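Local atomic coordinates of KLTH0A00704p (Lachancea thermotolerans, PDB entry 4J2G), a protein that is a fungal Atg13 autophagy protein, represented here by its HORMA domain, which probably mediates PI 3-kinase recruitment in autophagy. Residues 236-239 against 240-244. The protein carries 1 engineered substitution. Sequence-based numbering, arbitrary orientation.
Sequences TNLP and AHLEQ
Pro239 and Leu242 are the first and last residues of a type I beta turn that folds the loop back beside strand 242-252, an edge strand of the five-stranded antiparallel sheet of the HORMA domain. Its one backbone bond runs from Leu242 N to Pro239 O (3.1 Å). Apolar contacts join the two sides of the bend. Leu242 CD1 lies against Pro239 CD (3.9 Å) and also meets Leu238 CD2 (4.1 Å), the two leucines crossing at about a right angle. The other methyl of Leu238, CD1, rests on Gln244 CB (3.7 Å). Pro239 CB approaches the His241 ring obliquely, 3.7 Å from CE1; the ring's NE2 is bound to Leu221 O. Among polar groups, Thr236 OG1 closes an ST turn by accepting from Leu238 N (3.2 Å) and is also hydrogen-bonded to Asn234 OD1. With chi1 at 66°, OG1 turns to that N-H while CG2 faces Gln244 OE1 (3.9 Å), a van der Waals contact. A valine in place of Thr236 would probably leave Leu238 N and Asn234 OD1 without their hydroxyl partner and the backbone at 236-238 freer to shift. The bend thus combines one turn bond, aliphatic contacts across it and a doubly bonded threonine hydroxyl at its start.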
ATOM      1  N   THR A 236       5.999  16.246  -3.922  1.00 38.05           N
ATOM      2  CA  THR A 236       5.458  15.065  -3.219  1.00 38.79           C
ATOM      3  C   THR A 236       6.350  14.916  -1.935  1.00 41.88           C
ATOM      4  O   THR A 236       6.073  14.161  -1.056  1.00 48.18           O
ATOM      5  CB  THR A 236       5.621  13.756  -4.070  1.00 45.64           C
ATOM      6  OG1 THR A 236       7.019  13.488  -4.177  1.00 48.24           O
ATOM      7  CG2 THR A 236       5.136  13.876  -5.541  1.00 41.98           C
ATOM      8  N   ASN A 237       7.470  15.587  -1.889  1.00 39.10           N
ATOM      9  CA  ASN A 237       8.380  15.407  -0.751  1.00 43.68           C
ATOM     10  C   ASN A 237       8.857  14.003  -0.554  1.00 42.50           C
ATOM     11  O   ASN A 237       9.162  13.648   0.566  1.00 47.36           O
ATOM     12  CB  ASN A 237       7.787  15.958   0.553  1.00 48.64           C
ATOM     13  CG  ASN A 237       7.425  17.430   0.431  1.00 54.18           C
ATOM     14  OD1 ASN A 237       6.239  17.796   0.324  1.00 50.13           O
ATOM     15  ND2 ASN A 237       8.451  18.283   0.434  1.00 45.52           N
ATOM     16  N   LEU A 238       8.980  13.221  -1.634  1.00 42.85           N
ATOM     17  CA  LEU A 238       9.550  11.869  -1.534  1.00 46.67           C
ATOM     18  C   LEU A 238      10.988  11.823  -2.012  1.00 47.15           C
ATOM     19  O   LEU A 238      11.358  12.500  -2.969  1.00 48.91           O
ATOM     20  CB  LEU A 238       8.741  10.847  -2.318  1.00 42.23           C
ATOM     21  CG  LEU A 238       7.323  10.579  -1.806  1.00 45.23           C
ATOM     22  CD1 LEU A 238       6.646   9.757  -2.902  1.00 44.16           C
ATOM     23  CD2 LEU A 238       7.283   9.899  -0.427  1.00 37.85           C
ATOM     24  N   PRO A 239      11.795  11.041  -1.338  1.00 36.76           N
ATOM     25  CA  PRO A 239      13.159  10.649  -1.837  1.00 47.78           C
ATOM     26  C   PRO A 239      13.023   9.963  -3.203  1.00 44.30           C
ATOM     27  O   PRO A 239      11.981   9.444  -3.486  1.00 49.54           O
ATOM     28  CB  PRO A 239      13.690   9.620  -0.806  1.00 42.03           C
ATOM     29  CG  PRO A 239      12.614   9.417   0.240  1.00 41.37           C
ATOM     30  CD  PRO A 239      11.323  10.198  -0.218  1.00 48.41           C
ATOM     31  N   ALA A 240      14.073  10.016  -4.025  1.00 39.37           N
ATOM     32  CA  ALA A 240      14.015   9.699  -5.416  1.00 42.92           C
ATOM     33  C   ALA A 240      13.808   8.213  -5.661  1.00 44.21           C
ATOM     34  O   ALA A 240      13.339   7.881  -6.717  1.00 42.26           O
ATOM     35  CB  ALA A 240      15.295  10.263  -6.123  1.00 44.66           C
ATOM     36  N   HIS A 241      14.203   7.308  -4.720  1.00 44.15           N
ATOM     37  CA  HIS A 241      13.897   5.896  -4.912  1.00 43.70           C
ATOM     38  C   HIS A 241      12.362   5.583  -4.798  1.00 48.96           C
ATOM     39  O   HIS A 241      11.946   4.442  -5.080  1.00 40.30           O
ATOM     40  CB  HIS A 241      14.736   4.963  -3.985  1.00 45.75           C
ATOM     41  CG  HIS A 241      14.386   5.077  -2.527  1.00 53.35           C
ATOM     42  ND1 HIS A 241      14.674   6.205  -1.773  1.00 58.58           N
ATOM     43  CD2 HIS A 241      13.801   4.198  -1.671  1.00 43.96           C
ATOM     44  CE1 HIS A 241      14.269   6.022  -0.521  1.00 44.82           C
ATOM     45  NE2 HIS A 241      13.723   4.820  -0.432  1.00 45.95           N
ATOM     46  N   LEU A 242      11.521   6.556  -4.403  1.00 40.95           N
ATOM     47  CA  LEU A 242      10.066   6.245  -4.166  1.00 38.52           C
ATOM     48  C   LEU A 242       9.209   7.005  -5.194  1.00 45.16           C
ATOM     49  O   LEU A 242       9.649   7.988  -5.756  1.00 41.67           O
ATOM     50  CB  LEU A 242       9.617   6.692  -2.792  1.00 31.36           C
ATOM     51  CG  LEU A 242      10.258   5.983  -1.595  1.00 41.69           C
ATOM     52  CD1 LEU A 242       9.723   6.598  -0.285  1.00 37.13           C
ATOM     53  CD2 LEU A 242      10.088   4.440  -1.602  1.00 34.23           C
ATOM     54  N   GLU A 243       7.982   6.570  -5.449  1.00 46.28           N
ATOM     55  CA  GLU A 243       7.150   7.300  -6.408  1.00 41.62           C
ATOM     56  C   GLU A 243       5.760   7.389  -5.745  1.00 49.17           C
ATOM     57  O   GLU A 243       5.492   6.644  -4.812  1.00 41.79           O
ATOM     58  CB  GLU A 243       7.043   6.488  -7.662  1.00 51.62           C
ATOM     59  CG  GLU A 243       6.366   7.181  -8.807  1.00 66.21           C
ATOM     60  CD  GLU A 243       7.347   7.699  -9.850  1.00 88.62           C
ATOM     61  OE1 GLU A 243       8.343   6.977 -10.142  1.00 93.41           O
ATOM     62  OE2 GLU A 243       7.113   8.824 -10.385  1.00 80.27           O
ATOM     63  N   GLN A 244       4.880   8.264  -6.231  1.00 41.81           N
ATOM     64  CA  GLN A 244       3.582   8.438  -5.645  1.00 40.59           C
ATOM     65  C   GLN A 244       2.581   8.517  -6.736  1.00 36.91           C
ATOM     66  O   GLN A 244       2.867   9.161  -7.705  1.00 40.64           O
ATOM     67  CB  GLN A 244       3.467   9.759  -4.862  1.00 43.34           C
ATOM     68  CG  GLN A 244       2.087   9.856  -4.109  1.00 42.11           C
ATOM     69  CD  GLN A 244       1.925  11.176  -3.384  1.00 48.75           C
ATOM     70  OE1 GLN A 244       1.948  12.246  -4.032  1.00 46.35           O
ATOM     71  NE2 GLN A 244       1.735  11.128  -2.033  1.00 44.40           N
TER